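Local coordinates for protein Emp46p (Saccharomyces cerevisiae, PDB 2A6V) that serves in the secretion of glycoproteins as a cargo receptor, through a carbohydrate recognition domain that does not depend on calcium, and is involved in nuclear architecture and gene silencing, at residues L111-R116 against S158-T163; P142-C147 against R185-M190; C147-Q152 against Q175-V180. All coordinates share one frame; numbering follows the deposited sequence.

Contact 1 of 3, residues L111-R116 against S158-T163; sequences LMILLR and STLRLT
Ile113 reaches two leucines of the opposite strand with two different branches, and every touch between 111-116 and 158-163 is apolar. Its CG2 meets CD1 of Leu160 at 3.9 Å, while the longer arm carries its CD1 to 3.8 Å from CD1 of Leu162. The split comes from the first torsion (chi1 -60°): CG2 stands opposite the backbone N and CG1 opposite the carbonyl carbon, and an extended chi2 pushes CD1 further out. Both leucines are met at a slant.

Leu111 adds a looser touch, its CD2 lying 4.2 Å from CD1 of Leu162, so CD1 of Leu162 is shared by Leu111 and Ile113. The backbones stay well apart, the strand axes approaching to 11.1 Å and running nearly antiparallel at 158°. That spacing marks two sheets laid face to face, the beta sandwich of the legume-lectin fold, and the two segments meet through side chains only.

Within its own sheet 111-115 is hydrogen-bonded between strands 84-90 and 124-131; in the other sheet 158-165 lies between 66-75 and 171-176. Leu174 of strand 171-176 touches both Ile113 and Leu160, and Leu89 of strand 84-90 touches both Leu111 and Leu162.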
loop_
_atom_site.group_PDB
_atom_site.type_symbol
_atom_site.label_atom_id
_atom_site.label_comp_id
_atom_site.label_asym_id
_atom_site.label_seq_id
_atom_site.Cartn_x
_atom_site.Cartn_y
_atom_site.Cartn_z
ATOM N N LEU A 111 -7.236 6.871 1.839
ATOM C CA LEU A 111 -6.531 6.878 0.574
ATOM C C LEU A 111 -6.123 5.462 0.232
ATOM O O LEU A 111 -5.602 4.740 1.081
ATOM C CB LEU A 111 -5.297 7.761 0.687
ATOM C CG LEU A 111 -4.275 7.703 -0.439
ATOM C CD1 LEU A 111 -4.837 8.254 -1.774
ATOM C CD2 LEU A 111 -3.006 8.455 -0.037
ATOM N N MET A 112 -6.424 5.061 -0.996
ATOM C CA MET A 112 -6.011 3.782 -1.544
ATOM C C MET A 112 -5.210 4.055 -2.809
ATOM O O MET A 112 -5.741 4.636 -3.768
ATOM C CB MET A 112 -7.234 2.933 -1.895
ATOM C CG MET A 112 -6.883 1.559 -2.433
ATOM S SD MET A 112 -8.231 0.569 -3.065
ATOM C CE MET A 112 -8.642 1.477 -4.526
ATOM N N ILE A 113 -3.974 3.577 -2.857
ATOM C CA ILE A 113 -3.111 3.670 -4.022
ATOM C C ILE A 113 -2.983 2.262 -4.566
ATOM O O ILE A 113 -2.478 1.361 -3.880
ATOM C CB ILE A 113 -1.734 4.273 -3.660
ATOM C CG1 ILE A 113 -1.930 5.688 -3.071
ATOM C CG2 ILE A 113 -0.821 4.265 -4.867
ATOM C CD1 ILE A 113 -0.651 6.356 -2.586
ATOM N N LEU A 114 -3.443 2.048 -5.790
ATOM C CA LEU A 114 -3.701 0.739 -6.297
ATOM C C LEU A 114 -2.867 0.464 -7.528
ATOM O O LEU A 114 -2.868 1.264 -8.463
ATOM C CB LEU A 114 -5.183 0.617 -6.633
ATOM C CG LEU A 114 -5.644 -0.668 -7.269
ATOM C CD1 LEU A 114 -5.441 -1.882 -6.375
ATOM C CD2 LEU A 114 -7.116 -0.517 -7.626
ATOM N N LEU A 115 -2.153 -0.663 -7.529
ATOM C CA LEU A 115 -1.493 -1.236 -8.684
ATOM C C LEU A 115 -2.371 -2.348 -9.204
ATOM O O LEU A 115 -2.593 -3.354 -8.517
ATOM C CB LEU A 115 -0.111 -1.792 -8.355
ATOM C CG LEU A 115 0.982 -0.742 -8.212
ATOM C CD1 LEU A 115 0.725 0.229 -7.048
ATOM C CD2 LEU A 115 2.317 -1.366 -8.099
ATOM N N ARG A 116 -2.922 -2.165 -10.397
ATOM C CA ARG A 116 -3.782 -3.174 -11.004
ATOM C C ARG A 116 -3.848 -2.930 -12.498
ATOM O O ARG A 116 -3.215 -2.001 -13.008
ATOM C CB ARG A 116 -5.183 -3.155 -10.390
ATOM C CG ARG A 116 -6.116 -2.049 -10.845
ATOM C CD ARG A 116 -7.599 -2.430 -10.759
ATOM N NE ARG A 116 -8.461 -1.362 -11.255
ATOM C CZ ARG A 116 -9.642 -1.555 -11.822
ATOM N NH1 ARG A 116 -10.138 -2.788 -11.956
ATOM N NH2 ARG A 116 -10.335 -0.511 -12.273
ATOM N N SER A 158 10.187 -2.749 -7.198
ATOM C CA SER A 158 9.984 -1.322 -7.336
ATOM C C SER A 158 9.748 -0.689 -5.989
ATOM O O SER A 158 9.367 -1.385 -5.032
ATOM C CB SER A 158 8.789 -1.068 -8.234
ATOM O OG SER A 158 9.115 -1.383 -9.583
ATOM N N THR A 159 9.996 0.613 -5.889
ATOM C CA THR A 159 9.748 1.369 -4.670
ATOM C C THR A 159 8.706 2.437 -4.911
ATOM O O THR A 159 8.868 3.282 -5.796
ATOM C CB THR A 159 11.031 2.005 -4.144
ATOM O OG1 THR A 159 11.918 0.958 -3.714
ATOM C CG2 THR A 159 10.781 2.887 -2.900
ATOM N N LEU A 160 7.640 2.376 -4.135
ATOM C CA LEU A 160 6.642 3.419 -4.057
ATOM C C LEU A 160 7.056 4.335 -2.935
ATOM O O LEU A 160 7.260 3.883 -1.796
ATOM C CB LEU A 160 5.261 2.792 -3.798
ATOM C CG LEU A 160 4.094 3.755 -3.576
ATOM C CD1 LEU A 160 2.811 3.129 -4.092
ATOM C CD2 LEU A 160 3.991 4.156 -2.110
ATOM N N ARG A 161 7.229 5.618 -3.236
ATOM C CA ARG A 161 7.600 6.589 -2.230
ATOM C C ARG A 161 6.542 7.670 -2.149
ATOM O O ARG A 161 6.308 8.400 -3.125
ATOM C CB ARG A 161 8.954 7.233 -2.528
ATOM C CG ARG A 161 9.289 8.265 -1.472
ATOM C CD ARG A 161 10.506 9.103 -1.767
ATOM N NE ARG A 161 11.705 8.293 -1.717
ATOM C CZ ARG A 161 12.837 8.550 -2.375
ATOM N NH1 ARG A 161 12.955 9.615 -3.174
ATOM N NH2 ARG A 161 13.870 7.721 -2.237
ATOM N N LEU A 162 5.920 7.792 -0.988
ATOM C CA LEU A 162 4.877 8.767 -0.738
ATOM C C LEU A 162 5.437 9.796 0.227
ATOM O O LEU A 162 5.827 9.448 1.341
ATOM C CB LEU A 162 3.645 8.082 -0.132
ATOM C CG LEU A 162 2.403 8.934 0.180
ATOM C CD1 LEU A 162 1.164 8.075 0.313
ATOM C CD2 LEU A 162 2.594 9.726 1.440
ATOM N N THR A 163 5.516 11.047 -0.214
ATOM C CA THR A 163 5.971 12.146 0.651
ATOM C C THR A 163 4.790 13.085 0.886
ATOM O O THR A 163 4.044 13.375 -0.033
ATOM C CB THR A 163 7.211 12.881 0.048
ATOM O OG1 THR A 163 6.962 13.295 -1.296
ATOM C CG2 THR A 163 8.364 11.980 -0.098
#

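Contact 2 of 3, residues P142-C147 against R185-M190; sequences PYFASC and RKVKFM
Phe144 meets the loop 185-190 with two parts of its side chain, the far end of the ring and the CB at its root. CZ lies 3.8 Å from CG2 of Val187, the valine approaching the ring obliquely and the two side chains crossing at about a right angle. At the other end, CB of Phe144 is 4.3 Å from CD of Lys186, whose aliphatic chain runs out fully extended alongside. The chi1 of 71° puts the phenylalanine CG between its own backbone N and carbonyl carbon, turning the ring to the loop.

A water joins the same two residues by a polar route. It donates to the carbonyl O of Phe144 at 2.7 Å and accepts from NZ of Lys186 at 2.6 Å, so the lysine gives its methylenes to the aromatic side chain and its ammonium group to the backbone through the bridge.

The contact joins the edges of the two sheets of the lectin beta sandwich: 142-147 runs into 145-148, the outermost strand of one, and the loop 185-190 follows 179-184, the outermost strand of the other. It therefore lies at the margin of the sandwich.

Further out, Phe144 rests on Ala127 and Leu129 of the neighbouring strand 124-131 and on Thr184, while Val187 packs against Leu172. The loop is braced internally by NZ of Lys188, which donates to O of Arg185 at 2.9 Å, the donor tilted 24° from the carbonyl plane. Arg185 in turn uses NH2 to bond the backbone O of Asp168, and the Lys186 amide bonds OG1 of Thr184.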
loop_
_atom_site.group_PDB
_atom_site.type_symbol
_atom_site.label_atom_id
_atom_site.label_comp_id
_atom_site.label_asym_id
_atom_site.label_seq_id
_atom_site.Cartn_x
_atom_site.Cartn_y
_atom_site.Cartn_z
ATOM N N PRO A 142 -14.466 7.300 -9.427
ATOM C CA PRO A 142 -13.284 7.966 -9.979
ATOM C C PRO A 142 -12.057 7.928 -9.085
ATOM O O PRO A 142 -12.194 8.019 -7.865
ATOM C CB PRO A 142 -13.741 9.417 -10.146
ATOM C CG PRO A 142 -14.826 9.599 -9.158
ATOM C CD PRO A 142 -15.487 8.274 -8.987
ATOM N N TYR A 143 -10.893 7.799 -9.706
ATOM C CA TYR A 143 -9.609 8.079 -9.052
ATOM C C TYR A 143 -9.269 9.546 -9.280
ATOM O O TYR A 143 -9.741 10.161 -10.256
ATOM C CB TYR A 143 -8.489 7.158 -9.585
ATOM C CG TYR A 143 -8.402 7.059 -11.091
ATOM C CD1 TYR A 143 -7.775 8.046 -11.834
ATOM C CD2 TYR A 143 -8.927 5.965 -11.768
ATOM C CE1 TYR A 143 -7.696 7.946 -13.201
ATOM C CE2 TYR A 143 -8.853 5.860 -13.148
ATOM C CZ TYR A 143 -8.247 6.885 -13.856
ATOM O OH TYR A 143 -8.143 6.827 -15.246
ATOM N N PHE A 144 -8.493 10.119 -8.375
ATOM C CA PHE A 144 -8.104 11.531 -8.463
ATOM C C PHE A 144 -6.739 11.741 -9.121
ATOM O O PHE A 144 -6.409 12.849 -9.548
ATOM C CB PHE A 144 -8.141 12.227 -7.110
ATOM C CG PHE A 144 -7.063 11.798 -6.178
ATOM C CD1 PHE A 144 -5.808 12.421 -6.193
ATOM C CD2 PHE A 144 -7.283 10.785 -5.268
ATOM C CE1 PHE A 144 -4.796 12.007 -5.320
ATOM C CE2 PHE A 144 -6.278 10.376 -4.417
ATOM C CZ PHE A 144 -5.040 10.996 -4.428
ATOM N N ALA A 145 -5.965 10.672 -9.222
ATOM C CA ALA A 145 -4.669 10.719 -9.873
ATOM C C ALA A 145 -4.282 9.352 -10.388
ATOM O O ALA A 145 -4.802 8.326 -9.944
ATOM C CB ALA A 145 -3.620 11.219 -8.920
ATOM N N SER A 146 -3.363 9.337 -11.341
ATOM C CA SER A 146 -2.940 8.092 -11.964
ATOM C C SER A 146 -1.617 8.256 -12.684
ATOM O O SER A 146 -1.204 9.365 -13.007
ATOM C CB SER A 146 -3.997 7.560 -12.915
ATOM O OG SER A 146 -4.073 8.369 -14.088
ATOM N N CYS A 147 -0.972 7.129 -12.936
ATOM C CA CYS A 147 0.098 7.015 -13.919
ATOM C C CYS A 147 0.124 5.600 -14.482
ATOM O O CYS A 147 -0.371 4.650 -13.867
ATOM C CB CYS A 147 1.452 7.408 -13.346
ATOM S SG CYS A 147 2.073 6.321 -12.032
ATOM N N ARG A 185 -2.676 18.132 -3.773
ATOM C CA ARG A 185 -2.935 18.770 -2.486
ATOM C C ARG A 185 -4.332 18.401 -1.958
ATOM O O ARG A 185 -4.802 18.975 -0.983
ATOM C CB ARG A 185 -2.763 20.281 -2.625
ATOM C CG ARG A 185 -1.318 20.704 -2.621
ATOM C CD ARG A 185 -1.098 22.192 -2.588
ATOM N NE ARG A 185 0.283 22.519 -2.209
ATOM C CZ ARG A 185 1.271 22.771 -3.051
ATOM N NH1 ARG A 185 1.082 22.753 -4.365
ATOM N NH2 ARG A 185 2.473 23.055 -2.583
ATOM N N LYS A 186 -4.956 17.394 -2.573
ATOM C CA LYS A 186 -6.318 16.971 -2.237
ATOM C C LYS A 186 -6.415 16.100 -0.987
ATOM O O LYS A 186 -7.479 16.012 -0.368
ATOM C CB LYS A 186 -6.926 16.184 -3.404
ATOM C CG LYS A 186 -7.145 16.990 -4.667
ATOM C CD LYS A 186 -8.048 16.248 -5.653
ATOM C CE LYS A 186 -8.498 17.168 -6.788
ATOM N NZ LYS A 186 -9.272 16.436 -7.833
ATOM N N VAL A 187 -5.331 15.405 -0.656
ATOM C CA VAL A 187 -5.307 14.535 0.519
ATOM C C VAL A 187 -4.827 15.373 1.711
ATOM O O VAL A 187 -3.657 15.745 1.780
ATOM C CB VAL A 187 -4.396 13.295 0.306
ATOM C CG1 VAL A 187 -4.693 12.224 1.353
ATOM C CG2 VAL A 187 -4.560 12.715 -1.095
ATOM N N LYS A 188 -5.734 15.676 2.635
ATOM C CA LYS A 188 -5.409 16.538 3.769
ATOM C C LYS A 188 -5.593 15.881 5.135
ATOM O O LYS A 188 -5.097 16.392 6.130
ATOM C CB LYS A 188 -6.261 17.805 3.721
ATOM C CG LYS A 188 -5.944 18.703 2.553
ATOM C CD LYS A 188 -6.904 19.875 2.482
ATOM C CE LYS A 188 -7.258 20.230 1.044
ATOM N NZ LYS A 188 -6.216 21.104 0.444
ATOM N N PHE A 189 -6.312 14.766 5.210
ATOM C CA PHE A 189 -6.668 14.223 6.521
ATOM C C PHE A 189 -5.477 13.806 7.393
ATOM O O PHE A 189 -5.582 13.810 8.621
ATOM C CB PHE A 189 -7.695 13.089 6.391
ATOM C CG PHE A 189 -7.144 11.817 5.820
ATOM C CD1 PHE A 189 -6.585 10.860 6.646
ATOM C CD2 PHE A 189 -7.218 11.563 4.454
ATOM C CE1 PHE A 189 -6.095 9.683 6.122
ATOM C CE2 PHE A 189 -6.711 10.389 3.932
ATOM C CZ PHE A 189 -6.159 9.450 4.771
ATOM N N MET A 190 -4.341 13.468 6.782
ATOM C CA MET A 190 -3.189 13.009 7.555
ATOM C C MET A 190 -2.497 14.127 8.328
ATOM O O MET A 190 -1.711 13.852 9.225
ATOM C CB MET A 190 -2.137 12.344 6.660
ATOM C CG MET A 190 -2.597 11.081 5.986
ATOM S SD MET A 190 -3.240 11.411 4.368
ATOM C CE MET A 190 -1.752 11.932 3.438
HETATM O O HOH W 1 -7.120 15.324 -8.797
#

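Contact 3 of 3, residues C147-Q152 against Q175-V180; sequences CLFQYQ and QMDNRV. With EDO (1,2-ethanediol), chain E.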
loop_
_atom_site.group_PDB
_atom_site.type_symbol
_atom_site.label_atom_id
_atom_site.label_comp_id
_atom_site.label_asym_id
_atom_site.label_seq_id
_atom_site.Cartn_x
_atom_site.Cartn_y
_atom_site.Cartn_z
ATOM N N CYS A 147 -0.972 7.129 -12.936
ATOM C CA CYS A 147 0.098 7.015 -13.919
ATOM C C CYS A 147 0.124 5.600 -14.482
ATOM O O CYS A 147 -0.371 4.650 -13.867
ATOM C CB CYS A 147 1.452 7.408 -13.346
ATOM S SG CYS A 147 2.073 6.321 -12.032
ATOM N N LEU A 148 0.690 5.438 -15.661
ATOM C CA LEU A 148 0.881 4.138 -16.248
ATOM C C LEU A 148 2.198 3.616 -15.679
ATOM O O LEU A 148 3.185 4.343 -15.602
ATOM C CB LEU A 148 0.921 4.230 -17.770
ATOM C CG LEU A 148 -0.270 4.938 -18.405
ATOM C CD1 LEU A 148 -0.131 4.904 -19.927
ATOM C CD2 LEU A 148 -1.595 4.328 -17.951
ATOM N N PHE A 149 2.181 2.366 -15.247
ATOM C CA PHE A 149 3.346 1.788 -14.563
ATOM C C PHE A 149 3.364 0.262 -14.723
ATOM O O PHE A 149 2.397 -0.427 -14.407
ATOM C CB PHE A 149 3.323 2.167 -13.076
ATOM C CG PHE A 149 4.552 1.724 -12.342
ATOM C CD1 PHE A 149 5.741 2.407 -12.475
ATOM C CD2 PHE A 149 4.534 0.553 -11.603
ATOM C CE1 PHE A 149 6.873 1.969 -11.826
ATOM C CE2 PHE A 149 5.678 0.125 -10.953
ATOM C CZ PHE A 149 6.824 0.818 -11.067
ATOM N N GLN A 150 4.477 -0.238 -15.256
ATOM C CA GLN A 150 4.661 -1.667 -15.499
ATOM C C GLN A 150 5.129 -2.354 -14.211
ATOM O O GLN A 150 6.169 -2.003 -13.640
ATOM C CB GLN A 150 5.674 -1.911 -16.622
ATOM C CG GLN A 150 5.686 -3.331 -17.108
ATOM C CD GLN A 150 6.627 -3.585 -18.270
ATOM O OE1 GLN A 150 6.708 -4.709 -18.754
ATOM N NE2 GLN A 150 7.297 -2.554 -18.744
ATOM N N TYR A 151 4.346 -3.319 -13.757
ATOM C CA TYR A 151 4.664 -4.064 -12.521
ATOM C C TYR A 151 4.563 -5.607 -12.683
ATOM O O TYR A 151 5.214 -6.318 -11.931
ATOM C CB TYR A 151 3.795 -3.597 -11.326
ATOM C CG TYR A 151 2.355 -3.961 -11.484
ATOM C CD1 TYR A 151 1.892 -5.210 -11.093
ATOM C CD2 TYR A 151 1.457 -3.080 -12.084
ATOM C CE1 TYR A 151 0.560 -5.581 -11.277
ATOM C CE2 TYR A 151 0.127 -3.426 -12.284
ATOM C CZ TYR A 151 -0.324 -4.681 -11.864
ATOM O OH TYR A 151 -1.631 -5.080 -12.089
ATOM N N GLN A 152 3.764 -6.145 -13.596
ATOM C CA GLN A 152 3.565 -7.590 -13.610
ATOM C C GLN A 152 4.841 -8.315 -13.979
ATOM O O GLN A 152 5.593 -7.889 -14.864
ATOM C CB GLN A 152 2.456 -8.023 -14.561
ATOM C CG GLN A 152 1.066 -7.640 -14.114
ATOM C CD GLN A 152 0.028 -8.389 -14.893
ATOM O OE1 GLN A 152 0.149 -8.518 -16.120
ATOM N NE2 GLN A 152 -1.003 -8.864 -14.215
ATOM N N GLN A 175 6.025 8.876 -5.914
ATOM C CA GLN A 175 7.010 8.448 -6.899
ATOM C C GLN A 175 7.047 6.931 -6.990
ATOM O O GLN A 175 6.849 6.236 -6.005
ATOM C CB GLN A 175 8.408 8.940 -6.514
ATOM C CG GLN A 175 8.571 10.456 -6.430
ATOM C CD GLN A 175 9.837 10.819 -5.691
ATOM O OE1 GLN A 175 9.867 10.813 -4.464
ATOM N NE2 GLN A 175 10.893 11.095 -6.432
ATOM N N MET A 176 7.275 6.435 -8.186
ATOM C CA MET A 176 7.530 5.029 -8.459
ATOM C C MET A 176 8.913 4.935 -9.043
ATOM O O MET A 176 9.214 5.558 -10.063
ATOM C CB MET A 176 6.499 4.456 -9.421
ATOM C CG MET A 176 5.052 4.660 -8.964
ATOM S SD MET A 176 4.597 3.786 -7.464
ATOM C CE MET A 176 4.658 2.164 -7.969
ATOM N N ASP A 177 9.781 4.167 -8.399
ATOM C CA ASP A 177 11.177 4.054 -8.825
ATOM C C ASP A 177 11.798 5.435 -9.069
ATOM O O ASP A 177 12.479 5.647 -10.065
ATOM C CB ASP A 177 11.268 3.113 -10.027
ATOM C CG ASP A 177 10.972 1.673 -9.671
ATOM O OD1 ASP A 177 11.095 1.316 -8.475
ATOM O OD2 ASP A 177 10.671 0.832 -10.527
ATOM N N ASN A 178 11.526 6.358 -8.156
ATOM C CA ASN A 178 12.096 7.704 -8.145
ATOM C C ASN A 178 11.652 8.605 -9.288
ATOM O O ASN A 178 12.281 9.638 -9.560
ATOM C CB ASN A 178 13.620 7.654 -8.060
ATOM C CG ASN A 178 14.100 7.016 -6.774
ATOM O OD1 ASN A 178 13.547 7.266 -5.700
ATOM N ND2 ASN A 178 15.119 6.179 -6.875
ATOM N N ARG A 179 10.543 8.242 -9.922
ATOM C CA ARG A 179 9.955 9.036 -11.001
ATOM C C ARG A 179 8.566 9.428 -10.565
ATOM O O ARG A 179 7.819 8.602 -10.047
ATOM C CB ARG A 179 9.885 8.238 -12.307
ATOM C CG ARG A 179 11.237 7.624 -12.765
ATOM C CD ARG A 179 11.308 7.123 -14.191
ATOM N NE ARG A 179 10.127 6.350 -14.568
ATOM C CZ ARG A 179 9.951 5.042 -14.369
ATOM N NH1 ARG A 179 10.855 4.287 -13.755
ATOM N NH2 ARG A 179 8.824 4.475 -14.789
ATOM N N VAL A 180 8.184 10.676 -10.776
ATOM C CA VAL A 180 6.906 11.156 -10.278
ATOM C C VAL A 180 5.754 10.476 -11.024
ATOM O O VAL A 180 5.720 10.427 -12.251
ATOM C CB VAL A 180 6.783 12.700 -10.314
ATOM C CG1 VAL A 180 5.436 13.140 -9.824
ATOM C CG2 VAL A 180 7.864 13.328 -9.428
HETATM C C1 EDO E . 6.287 6.637 -12.951
HETATM O O1 EDO E . 5.868 7.116 -11.686
HETATM C C2 EDO E . 5.228 6.933 -14.005
HETATM O O2 EDO E . 5.001 8.346 -14.118
#
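Phe149 and Met176 mark the closest approach of the two backbones, their CA atoms 8.1 Å apart. Segment 147-152 leaves strand 145-148 after Leu148 and runs on as loop, while 175-180 folds back through a type I' turn from Met176 to Arg179. Two backbone bonds pair the ends of this turn, Met176 N to Arg179 O and Arg179 N to Met176 O, making a tight beta hairpin between strands 171-176 and 179-184.

The Phe149 ring takes most of the contact. With CG anti to the backbone N (chi1 -174°), it reaches across to the hairpin, where CB of Met176 presses on CE1 at 3.5 Å. The methionine chain then bends at chi2 and chi3 and brings its CE over one face, 4.0 Å from the ring centroid, as a CH-pi contact. SD stands above the face too, but at 5.1 Å from the centroid, a more distant Met-aromatic contact.

This is one margin of the lectin beta sandwich: the chain leaving the outermost strand of one sheet runs past the end hairpin of the other, and the disulfide between Cys147 and Cys181 ties strand 145-148 to strand 179-184.

OD2 of Asp177 comes up at the ring's edge, in its plane, 3.9 Å from CZ, with the carboxylate turned 62° from the ring. Its stronger partners lie on strand 158-165: OD1 accepts from Thr159 N, and OD2 bonds OG of Ser158. NH2 of Arg179 approaches the ring obliquely. An ethanediol, probably from the crystallisation liquor, sits beside the cystine sulfur of Cys147, donating O1 to Arg179 O at 2.9 Å and O2 to Val180 O at 2.9 Å.

Overall arrangement
All three contacts span the two sheets of the sandwich, but at different depths. Contact 1 lies in the core, its centre about 6 Å from the centre of the chain, and is purely aliphatic; contacts 2 and 3, with centres about 14 Å from it, follow the margin and mix aromatic packing with polar groups, a water in one and a carboxylate and ethanediol in the other. Those two share Cys147 and strand 145-148. Contact 1 touches both: CD1 of Leu111 packs on CE2 of Phe144 at 3.7 Å, whereas contact 3 is joined through neighbouring strands 158-165 and 171-176, where Arg161 O probably bonds Gln175 N.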